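Local coordinates for protein lysozyme (PDB 1XJU) that degrades the peptidoglycan of the bacterial host as a signal-arrest-release endolysin, so that new phage particles can leave the lysed cell, at residues 118-129 / 143-154; 89-97 / 104-112. All coordinates share one frame; numbering follows the deposited sequence.

Interaction 1. Residues 118-129 / 143-154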
loop_
_atom_site.group_PDB
_atom_site.type_symbol
_atom_site.label_atom_id
_atom_site.label_comp_id
_atom_site.label_asym_id
_atom_site.label_seq_id
_atom_site.Cartn_x
_atom_site.Cartn_y
_atom_site.Cartn_z
ATOM N N TRP A 118 11.889 11.219 -3.469
ATOM C CA TRP A 118 11.082 10.614 -2.436
ATOM C C TRP A 118 9.990 11.557 -1.946
ATOM O O TRP A 118 8.876 11.092 -1.644
ATOM C CB TRP A 118 11.926 10.133 -1.283
ATOM C CG TRP A 118 13.106 9.348 -1.681
ATOM C CD1 TRP A 118 14.391 9.593 -1.224
ATOM C CD2 TRP A 118 13.211 8.184 -2.530
ATOM N NE1 TRP A 118 15.250 8.694 -1.769
ATOM C CE2 TRP A 118 14.564 7.810 -2.563
ATOM C CE3 TRP A 118 12.316 7.434 -3.284
ATOM C CZ2 TRP A 118 15.021 6.734 -3.320
ATOM C CZ3 TRP A 118 12.784 6.377 -4.025
ATOM C CH2 TRP A 118 14.109 5.996 -4.013
ATOM N N VAL A 119 10.247 12.851 -1.819
ATOM C CA VAL A 119 9.192 13.762 -1.432
ATOM C C VAL A 119 8.003 13.687 -2.402
ATOM O O VAL A 119 6.853 13.552 -1.981
ATOM C CB VAL A 119 9.693 15.231 -1.286
ATOM C CG1 VAL A 119 8.527 16.178 -1.170
ATOM C CG2 VAL A 119 10.600 15.313 -0.099
ATOM N N ASN A 120 8.293 13.753 -3.684
ATOM C CA ASN A 120 7.210 13.711 -4.638
ATOM C C ASN A 120 6.462 12.363 -4.573
ATOM O O ASN A 120 5.219 12.297 -4.696
ATOM C CB ASN A 120 7.706 13.932 -6.066
ATOM C CG ASN A 120 8.294 15.307 -6.279
ATOM O OD1 ASN A 120 7.980 16.253 -5.515
ATOM N ND2 ASN A 120 9.056 15.475 -7.388
ATOM N N MET A 121 7.220 11.291 -4.431
ATOM C CA MET A 121 6.660 9.942 -4.245
ATOM C C MET A 121 5.693 9.939 -3.042
ATOM O O MET A 121 4.522 9.528 -3.144
ATOM C CB MET A 121 7.777 8.944 -4.102
ATOM C CG MET A 121 7.286 7.520 -3.876
ATOM S SD MET A 121 8.624 6.435 -3.298
ATOM C CE MET A 121 8.864 7.038 -1.600
ATOM N N CYS A 122 6.177 10.365 -1.897
ATOM C CA CYS A 122 5.380 10.414 -0.683
ATOM C C CYS A 122 4.107 11.189 -0.888
ATOM O O CYS A 122 3.010 10.804 -0.366
ATOM C CB CYS A 122 6.180 11.098 0.447
ATOM S SG CYS A 122 7.702 10.277 1.011
ATOM N N ASN A 123 4.217 12.308 -1.586
ATOM C CA ASN A 123 3.063 13.154 -1.803
ATOM C C ASN A 123 2.008 12.554 -2.706
ATOM O O ASN A 123 0.900 13.072 -2.761
ATOM C CB ASN A 123 3.503 14.526 -2.286
ATOM C CG ASN A 123 4.054 15.366 -1.162
ATOM O OD1 ASN A 123 3.705 15.190 -0.009
ATOM N ND2 ASN A 123 4.956 16.276 -1.497
ATOM N N HIS A 124 2.324 11.463 -3.384
ATOM C CA HIS A 124 1.339 10.719 -4.164
ATOM C C HIS A 124 0.722 9.547 -3.446
ATOM O O HIS A 124 -0.115 8.849 -4.047
ATOM C CB HIS A 124 1.925 10.313 -5.495
ATOM C CG HIS A 124 1.964 11.456 -6.465
ATOM N ND1 HIS A 124 0.878 11.785 -7.262
ATOM C CD2 HIS A 124 2.907 12.401 -6.703
ATOM C CE1 HIS A 124 1.170 12.857 -7.981
ATOM N NE2 HIS A 124 2.382 13.256 -7.645
ATOM N N LEU A 125 1.086 9.282 -2.197
ATOM C CA LEU A 125 0.437 8.202 -1.454
ATOM C C LEU A 125 -1.077 8.398 -1.452
ATOM O O LEU A 125 -1.813 7.410 -1.616
ATOM C CB LEU A 125 1.047 8.082 -0.038
ATOM C CG LEU A 125 2.334 7.232 -0.059
ATOM C CD1 LEU A 125 3.121 7.471 1.176
ATOM C CD2 LEU A 125 1.985 5.754 -0.163
ATOM N N PRO A 126 -1.603 9.608 -1.236
ATOM C CA PRO A 126 -3.066 9.765 -1.248
ATOM C C PRO A 126 -3.704 9.594 -2.609
ATOM O O PRO A 126 -4.965 9.783 -2.715
ATOM C CB PRO A 126 -3.293 11.171 -0.625
ATOM C CG PRO A 126 -2.009 11.384 0.148
ATOM C CD PRO A 126 -0.928 10.828 -0.732
ATOM N N ASP A 127 -3.015 9.158 -3.631
ATOM C CA ASP A 127 -3.615 8.793 -4.909
ATOM C C ASP A 127 -4.272 7.415 -4.833
ATOM O O ASP A 127 -4.917 6.994 -5.831
ATOM C CB ASP A 127 -2.605 8.704 -6.065
ATOM C CG ASP A 127 -1.975 10.018 -6.408
ATOM O OD1 ASP A 127 -2.501 11.078 -5.928
ATOM O OD2 ASP A 127 -1.062 10.013 -7.226
ATOM N N PHE A 128 -4.106 6.689 -3.729
ATOM C CA PHE A 128 -4.595 5.304 -3.658
ATOM C C PHE A 128 -5.603 5.129 -2.543
ATOM O O PHE A 128 -5.263 4.657 -1.464
ATOM C CB PHE A 128 -3.404 4.334 -3.509
ATOM C CG PHE A 128 -2.409 4.493 -4.623
ATOM C CD1 PHE A 128 -1.376 5.423 -4.512
ATOM C CD2 PHE A 128 -2.600 3.860 -5.846
ATOM C CE1 PHE A 128 -0.578 5.676 -5.619
ATOM C CE2 PHE A 128 -1.803 4.097 -6.904
ATOM C CZ PHE A 128 -0.797 5.016 -6.785
ATOM N N VAL A 129 -6.825 5.557 -2.786
ATOM C CA VAL A 129 -7.841 5.585 -1.766
ATOM C C VAL A 129 -9.103 4.856 -2.175
ATOM O O VAL A 129 -10.138 4.978 -1.486
ATOM C CB VAL A 129 -8.156 7.055 -1.324
ATOM C CG1 VAL A 129 -6.916 7.674 -0.739
ATOM C CG2 VAL A 129 -8.723 7.864 -2.484
ATOM N N ARG A 143 -3.538 6.665 3.921
ATOM C CA ARG A 143 -2.535 7.234 2.998
ATOM C C ARG A 143 -1.913 8.501 3.558
ATOM O O ARG A 143 -0.708 8.738 3.389
ATOM C CB ARG A 143 -3.133 7.509 1.650
ATOM C CG ARG A 143 -3.569 6.269 0.850
ATOM C CD ARG A 143 -2.497 5.317 0.437
ATOM N NE ARG A 143 -2.204 4.295 1.408
ATOM C CZ ARG A 143 -2.939 3.194 1.559
ATOM N NH1 ARG A 143 -2.560 2.270 2.399
ATOM N NH2 ARG A 143 -4.069 3.053 0.872
ATOM N N GLU A 144 -2.708 9.337 4.208
ATOM C CA GLU A 144 -2.164 10.593 4.771
ATOM C C GLU A 144 -1.250 10.320 5.920
ATOM O O GLU A 144 -0.186 10.959 6.063
ATOM C CB GLU A 144 -3.307 11.548 5.125
ATOM C CG GLU A 144 -4.085 11.989 3.892
ATOM C CD GLU A 144 -5.362 12.757 4.171
ATOM O OE1 GLU A 144 -5.748 12.818 5.350
ATOM O OE2 GLU A 144 -5.990 13.257 3.185
ATOM N N LYS A 145 -1.556 9.362 6.757
ATOM C CA LYS A 145 -0.670 8.999 7.821
ATOM C C LYS A 145 0.645 8.380 7.291
ATOM O O LYS A 145 1.748 8.708 7.763
ATOM C CB LYS A 145 -1.325 8.014 8.789
ATOM C CG LYS A 145 -2.423 8.614 9.599
ATOM C CD LYS A 145 -3.093 7.649 10.498
ATOM C CE LYS A 145 -4.222 8.354 11.243
ATOM N NZ LYS A 145 -3.809 9.437 12.175
ATOM N N GLU A 146 0.563 7.532 6.289
ATOM C CA GLU A 146 1.766 7.050 5.644
ATOM C C GLU A 146 2.576 8.189 5.054
ATOM O O GLU A 146 3.826 8.182 5.181
ATOM C CB GLU A 146 1.413 6.022 4.541
ATOM C CG GLU A 146 0.853 4.706 5.035
ATOM C CD GLU A 146 0.226 3.918 3.929
ATOM O OE1 GLU A 146 -0.237 2.750 4.246
ATOM O OE2 GLU A 146 0.067 4.445 2.831
ATOM N N ARG A 147 1.941 9.148 4.423
ATOM C CA ARG A 147 2.643 10.274 3.822
ATOM C C ARG A 147 3.420 11.057 4.859
ATOM O O ARG A 147 4.559 11.423 4.616
ATOM C CB ARG A 147 1.671 11.150 3.065
ATOM C CG ARG A 147 2.220 12.490 2.610
ATOM C CD ARG A 147 1.186 13.390 1.997
ATOM N NE ARG A 147 0.323 13.944 3.053
ATOM C CZ ARG A 147 -0.881 14.516 2.845
ATOM N NH1 ARG A 147 -1.604 14.895 3.894
ATOM N NH2 ARG A 147 -1.382 14.689 1.623
ATOM N N GLN A 148 2.841 11.295 6.011
ATOM C CA GLN A 148 3.568 12.036 7.029
ATOM C C GLN A 148 4.759 11.274 7.540
ATOM O O GLN A 148 5.817 11.916 7.776
ATOM C CB GLN A 148 2.629 12.457 8.113
ATOM C CG GLN A 148 1.571 13.489 7.594
ATOM C CD GLN A 148 2.139 14.648 6.672
ATOM O OE1 GLN A 148 1.855 14.689 5.461
ATOM N NE2 GLN A 148 2.941 15.559 7.252
ATOM N N LEU A 149 4.642 9.972 7.713
ATOM C CA LEU A 149 5.814 9.187 8.042
ATOM C C LEU A 149 6.877 9.290 6.946
ATOM O O LEU A 149 8.046 9.571 7.214
ATOM C CB LEU A 149 5.448 7.723 8.264
ATOM C CG LEU A 149 6.630 6.785 8.424
ATOM C CD1 LEU A 149 7.512 7.173 9.620
ATOM C CD2 LEU A 149 6.129 5.334 8.597
ATOM N N CYS A 150 6.440 9.093 5.712
ATOM C CA CYS A 150 7.300 9.078 4.549
ATOM C C CYS A 150 8.149 10.339 4.465
ATOM O O CYS A 150 9.342 10.278 4.149
ATOM C CB CYS A 150 6.355 8.921 3.351
ATOM S SG CYS A 150 7.062 8.494 1.748
ATOM N N LEU A 151 7.539 11.488 4.738
ATOM C CA LEU A 151 8.192 12.785 4.584
ATOM C C LEU A 151 9.087 13.119 5.750
ATOM O O LEU A 151 9.861 14.105 5.658
ATOM C CB LEU A 151 7.147 13.882 4.475
ATOM C CG LEU A 151 6.304 13.875 3.213
ATOM C CD1 LEU A 151 5.125 14.822 3.349
ATOM C CD2 LEU A 151 7.182 14.247 2.060
ATOM N N THR A 152 9.033 12.377 6.843
ATOM C CA THR A 152 9.797 12.748 8.046
ATOM C C THR A 152 11.286 12.563 7.789
ATOM O O THR A 152 11.764 11.459 7.479
ATOM C CB THR A 152 9.354 11.888 9.200
ATOM O OG1 THR A 152 7.962 12.151 9.494
ATOM C CG2 THR A 152 10.133 12.175 10.490
ATOM N N GLY A 153 12.017 13.662 7.925
ATOM C CA GLY A 153 13.443 13.745 7.567
ATOM C C GLY A 153 13.741 14.255 6.182
ATOM O O GLY A 153 14.902 14.530 5.843
ATOM N N LEU A 154 12.739 14.345 5.312
ATOM C CA LEU A 154 12.915 14.755 3.939
ATOM C C LEU A 154 12.656 16.243 3.684
ATOM O O LEU A 154 13.010 16.736 2.615
ATOM C CB LEU A 154 11.984 13.976 3.033
ATOM C CG LEU A 154 12.233 12.487 2.925
ATOM C CD1 LEU A 154 11.218 11.845 1.969
ATOM C CD2 LEU A 154 13.586 12.175 2.510
HETATM O O HOH W 1 -0.267 14.808 -0.923
#
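The R143 guanidinium is met at its edge by the F128 carbonyl and by the E146 carboxylate, while the R147 guanidinium has water at its edge and the P126 ring set obliquely to it. Both arginines belong to an antiparallel helix pair of the phage lysozyme (glycosyl hydrolase 24) fold, helix 118-123 against helix 143-151, their axes 9.0 Å apart and pinned by the C122-C150 disulfide. R143 NH2 donates to F128 O at 3.1 Å, nearly along the C=O axis and within the guanidinium plane. Its chain folds back, bent at chi2 (-64°) and chi3 (88°), and CD presses on L125 O. Side-on, R143 NE and NH1 take one carboxylate oxygen of E146 each, NE at 2.7 Å from OE2; N87 accepts from NH1 and S83 hydrogen-bonds to E146 OE1, tying this buried ion pair to helix 75-88, and R142 adds a second salt bridge to OE1. L125 CD1 lies over the backbone of R147 and near C150 SG. Past the disulfide, L151 CD2 reaches C122 CB at 3.7 Å, crossing V119 at about a right angle, and L154 places CB on V119 CG2 and CD1 on W118 CB. R147 lays its CG against C122 O, and a water joins its NH2 to N123 O, 2.8 Å from each. The bridge itself, C122 SG to C150 SG, has a chi3 of -77°.

Interaction 2. Residues 89-97 / 104-112. With SO4 (sulfate ion), chain D.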
loop_
_atom_site.group_PDB
_atom_site.type_symbol
_atom_site.label_atom_id
_atom_site.label_comp_id
_atom_site.label_asym_id
_atom_site.label_seq_id
_atom_site.Cartn_x
_atom_site.Cartn_y
_atom_site.Cartn_z
ATOM N N GLY A 89 -1.436 -3.732 -2.411
ATOM C CA GLY A 89 -0.840 -4.629 -3.381
ATOM C C GLY A 89 0.111 -3.913 -4.303
ATOM O O GLY A 89 -0.037 -2.714 -4.622
ATOM N N CYS A 90 1.097 -4.662 -4.759
ATOM C CA CYS A 90 2.157 -4.075 -5.609
ATOM C C CYS A 90 1.621 -3.584 -6.944
ATOM O O CYS A 90 1.934 -2.458 -7.379
ATOM C CB CYS A 90 3.275 -5.070 -5.830
ATOM S SG CYS A 90 4.851 -4.313 -6.295
ATOM N N ASN A 91 0.805 -4.407 -7.605
ATOM C CA ASN A 91 0.337 -4.023 -8.922
ATOM C C ASN A 91 -0.403 -2.704 -8.867
ATOM O O ASN A 91 -0.241 -1.879 -9.767
ATOM C CB ASN A 91 -0.574 -5.100 -9.529
ATOM C CG ASN A 91 0.186 -6.349 -9.974
ATOM O OD1 ASN A 91 1.389 -6.322 -10.256
ATOM N ND2 ASN A 91 -0.534 -7.469 -10.043
ATOM N N SER A 92 -1.230 -2.492 -7.843
ATOM C CA SER A 92 -1.980 -1.255 -7.711
ATOM C C SER A 92 -1.104 -0.027 -7.547
ATOM O O SER A 92 -1.547 1.059 -7.915
ATOM C CB SER A 92 -2.974 -1.335 -6.552
ATOM O OG SER A 92 -4.027 -2.266 -6.839
ATOM N N LEU A 93 0.084 -0.178 -6.989
ATOM C CA LEU A 93 0.988 0.950 -6.833
ATOM C C LEU A 93 1.816 1.210 -8.075
ATOM O O LEU A 93 2.391 2.297 -8.207
ATOM C CB LEU A 93 1.902 0.748 -5.650
ATOM C CG LEU A 93 1.252 0.703 -4.298
ATOM C CD1 LEU A 93 2.284 0.535 -3.189
ATOM C CD2 LEU A 93 0.369 1.934 -4.072
ATOM N N ARG A 94 1.891 0.225 -8.974
ATOM C CA ARG A 94 2.726 0.310 -10.192
ATOM C C ARG A 94 2.010 0.927 -11.388
ATOM O O ARG A 94 2.611 1.687 -12.162
ATOM C CB ARG A 94 3.287 -1.061 -10.538
ATOM C CG ARG A 94 4.284 -1.597 -9.552
ATOM C CD ARG A 94 4.730 -3.000 -9.833
ATOM N NE ARG A 94 5.548 -3.008 -11.059
ATOM C CZ ARG A 94 6.019 -4.098 -11.637
ATOM N NH1 ARG A 94 5.712 -5.272 -11.144
ATOM N NH2 ARG A 94 6.768 -4.007 -12.731
ATOM N N THR A 95 0.757 0.547 -11.593
ATOM C CA THR A 95 -0.046 1.050 -12.684
ATOM C C THR A 95 -1.452 1.276 -12.258
ATOM O O THR A 95 -1.925 0.769 -11.239
ATOM C CB THR A 95 -0.044 0.076 -13.909
ATOM O OG1 THR A 95 -0.705 -1.143 -13.554
ATOM C CG2 THR A 95 1.366 -0.249 -14.438
ATOM N N TYR A 96 -2.167 2.011 -13.105
ATOM C CA TYR A 96 -3.601 2.162 -12.953
ATOM C C TYR A 96 -4.216 2.224 -14.337
ATOM O O TYR A 96 -3.551 2.525 -15.318
ATOM C CB TYR A 96 -3.979 3.424 -12.149
ATOM C CG TYR A 96 -3.855 4.728 -12.916
ATOM C CD1 TYR A 96 -2.631 5.373 -13.006
ATOM C CD2 TYR A 96 -4.951 5.332 -13.516
ATOM C CE1 TYR A 96 -2.487 6.539 -13.720
ATOM C CE2 TYR A 96 -4.810 6.540 -14.211
ATOM C CZ TYR A 96 -3.588 7.135 -14.295
ATOM O OH TYR A 96 -3.503 8.303 -15.006
ATOM N N TYR A 97 -5.500 1.910 -14.416
ATOM C CA TYR A 97 -6.199 1.950 -15.685
ATOM C C TYR A 97 -6.748 3.349 -15.918
ATOM O O TYR A 97 -7.537 3.841 -15.169
ATOM C CB TYR A 97 -7.340 0.928 -15.728
ATOM C CG TYR A 97 -8.003 0.911 -17.086
ATOM C CD1 TYR A 97 -9.120 1.673 -17.342
ATOM C CD2 TYR A 97 -7.441 0.240 -18.111
ATOM C CE1 TYR A 97 -9.725 1.692 -18.600
ATOM C CE2 TYR A 97 -8.045 0.240 -19.387
ATOM C CZ TYR A 97 -9.150 0.995 -19.602
ATOM O OH TYR A 97 -9.712 0.987 -20.847
ATOM N N ARG A 104 -3.781 0.698 -19.257
ATOM C CA ARG A 104 -2.983 0.715 -18.054
ATOM C C ARG A 104 -1.793 1.599 -18.266
ATOM O O ARG A 104 -1.061 1.421 -19.251
ATOM C CB ARG A 104 -2.558 -0.723 -17.806
ATOM C CG ARG A 104 -1.808 -1.016 -16.568
ATOM C CD ARG A 104 -2.041 -2.450 -16.119
ATOM N NE ARG A 104 -3.478 -2.623 -15.889
ATOM C CZ ARG A 104 -4.107 -2.165 -14.809
ATOM N NH1 ARG A 104 -3.416 -1.590 -13.856
ATOM N NH2 ARG A 104 -5.409 -2.318 -14.646
ATOM N N VAL A 105 -1.547 2.512 -17.332
ATOM C CA VAL A 105 -0.437 3.440 -17.404
ATOM C C VAL A 105 0.297 3.469 -16.079
ATOM O O VAL A 105 -0.215 3.062 -15.022
ATOM C CB VAL A 105 -0.911 4.832 -17.813
ATOM C CG1 VAL A 105 -1.625 4.766 -19.132
ATOM C CG2 VAL A 105 -1.770 5.479 -16.783
ATOM N N GLU A 106 1.510 3.982 -16.099
ATOM C CA GLU A 106 2.342 4.051 -14.910
ATOM C C GLU A 106 1.769 5.035 -13.906
ATOM O O GLU A 106 1.278 6.116 -14.244
ATOM C CB GLU A 106 3.733 4.505 -15.324
ATOM C CG GLU A 106 4.743 4.500 -14.194
ATOM C CD GLU A 106 6.141 4.910 -14.645
ATOM O OE1 GLU A 106 6.306 5.377 -15.804
ATOM O OE2 GLU A 106 7.071 4.724 -13.845
ATOM N N THR A 107 1.805 4.696 -12.617
ATOM C CA THR A 107 1.386 5.640 -11.610
ATOM C C THR A 107 2.467 6.712 -11.447
ATOM O O THR A 107 3.680 6.494 -11.594
ATOM C CB THR A 107 1.205 4.941 -10.272
ATOM O OG1 THR A 107 2.454 4.323 -9.950
ATOM C CG2 THR A 107 0.107 3.893 -10.295
ATOM N N SER A 108 2.013 7.871 -11.027
ATOM C CA SER A 108 2.951 8.920 -10.635
ATOM C C SER A 108 3.832 8.493 -9.484
ATOM O O SER A 108 5.027 8.825 -9.473
ATOM C CB SER A 108 2.184 10.133 -10.269
ATOM O OG SER A 108 1.539 10.669 -11.400
ATOM N N ILE A 109 3.290 7.765 -8.493
ATOM C CA ILE A 109 4.133 7.355 -7.375
ATOM C C ILE A 109 5.291 6.502 -7.845
ATOM O O ILE A 109 6.415 6.659 -7.364
ATOM C CB ILE A 109 3.277 6.682 -6.292
ATOM C CG1 ILE A 109 4.004 6.665 -4.962
ATOM C CG2 ILE A 109 2.785 5.279 -6.683
ATOM C CD1 ILE A 109 3.150 6.280 -3.784
ATOM N N HIS A 110 5.053 5.617 -8.801
ATOM C CA HIS A 110 6.115 4.815 -9.362
ATOM C C HIS A 110 7.121 5.653 -10.167
ATOM O O HIS A 110 8.339 5.425 -10.066
ATOM C CB HIS A 110 5.517 3.680 -10.210
ATOM C CG HIS A 110 6.532 2.728 -10.776
ATOM N ND1 HIS A 110 7.113 2.898 -12.026
ATOM C CD2 HIS A 110 7.059 1.580 -10.287
ATOM C CE1 HIS A 110 7.925 1.872 -12.253
ATOM N NE2 HIS A 110 7.970 1.091 -11.199
ATOM N N LYS A 111 6.618 6.568 -10.946
ATOM C CA LYS A 111 7.489 7.463 -11.710
ATOM C C LYS A 111 8.480 8.165 -10.781
ATOM O O LYS A 111 9.668 8.230 -11.068
ATOM C CB LYS A 111 6.657 8.481 -12.464
ATOM C CG LYS A 111 6.019 7.906 -13.686
ATOM C CD LYS A 111 5.356 8.968 -14.498
ATOM C CE LYS A 111 4.598 8.388 -15.685
ATOM N NZ LYS A 111 5.457 7.767 -16.683
ATOM N N TRP A 112 7.974 8.747 -9.702
ATOM C CA TRP A 112 8.843 9.471 -8.806
ATOM C C TRP A 112 9.782 8.580 -8.048
ATOM O O TRP A 112 10.946 8.939 -7.839
ATOM C CB TRP A 112 8.029 10.367 -7.875
ATOM C CG TRP A 112 7.353 11.502 -8.553
ATOM C CD1 TRP A 112 6.045 11.775 -8.540
ATOM C CD2 TRP A 112 7.973 12.556 -9.300
ATOM N NE1 TRP A 112 5.783 12.948 -9.230
ATOM C CE2 TRP A 112 6.965 13.453 -9.683
ATOM C CE3 TRP A 112 9.284 12.870 -9.638
ATOM C CZ2 TRP A 112 7.224 14.577 -10.462
ATOM C CZ3 TRP A 112 9.535 14.038 -10.384
ATOM C CH2 TRP A 112 8.510 14.854 -10.759
HETATM S S SO4 D . 2.796 6.723 -19.026
HETATM O O1 SO4 D . 2.563 6.451 -20.411
HETATM O O2 SO4 D . 2.759 5.463 -18.270
HETATM O O3 SO4 D . 1.821 7.686 -18.537
HETATM O O4 SO4 D . 4.074 7.418 -18.975
HETATM O O HOH W 2 -3.337 -1.702 -10.809
#
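Strands 95-97 and 104-106 run antiparallel as the two arms of a beta hairpin, with Y96 and V105 exchanging backbone hydrogen bonds in a hydrogen-bonded pair: Y96 N to V105 O at 2.9 Å and V105 N to Y96 O at 2.8 Å. T95-E106 and Y97-R104 are non-hydrogen-bonded pairs. On the face of Y96 and V105, V105 CG2 sits over the tyrosine ring in a CH-pi contact, 3.8 Å from its centroid, while T107 CG2 and E106 O come to the ring edge. With Y97 and R104 on the other face, R104 bends at chi3 (-59°) and crosses T95 at about a right angle; R104 NH1 gives T95 OG1 a 2.8 Å bond lying in the guanidinium plane. T107 ties the hairpin to both flanking helices. T107 OG1 donates to L93 O (2.7 Å) in the last turn of helix 90-94 and accepts from H110 N, an N-cap for helix 108-112, while its own N reaches R94 O from above the carbonyl plane. E106 is gripped from its own segment: H110 ND1 meets E106 OE2 in the imidazole plane at 2.6 Å, and K111 NZ forms a salt bridge with OE1. A sulfate, probably from the crystallisation liquor, is bound by K111, R101 and the backbone: E106 N donates to its O2 at 2.9 Å.

Interactions 1 and 2 follow one another along the chain, and helices 108-114 and 118-123 carry the polypeptide from one to the other. They touch directly: the F128 ring lies against S92 O and I109 CG2, and I109 CG1 against M121 O. Both also lean on helix 75-88, through L125, M121 and E146 in interaction 1 and through L93 and I109 in interaction 2. Both are partly buried. Interaction 1 is helix pairing, locked covalently, with C122, C150, L125 and the R143-E146 ion pair inside; the R143 side chain lies about 11 Å from that of the active-site C23. Interaction 2 depends mainly on backbone and threonine hydrogen bonds, burying L93, V105, T107 and I109 but leaving Y96, Y97 and R104 exposed.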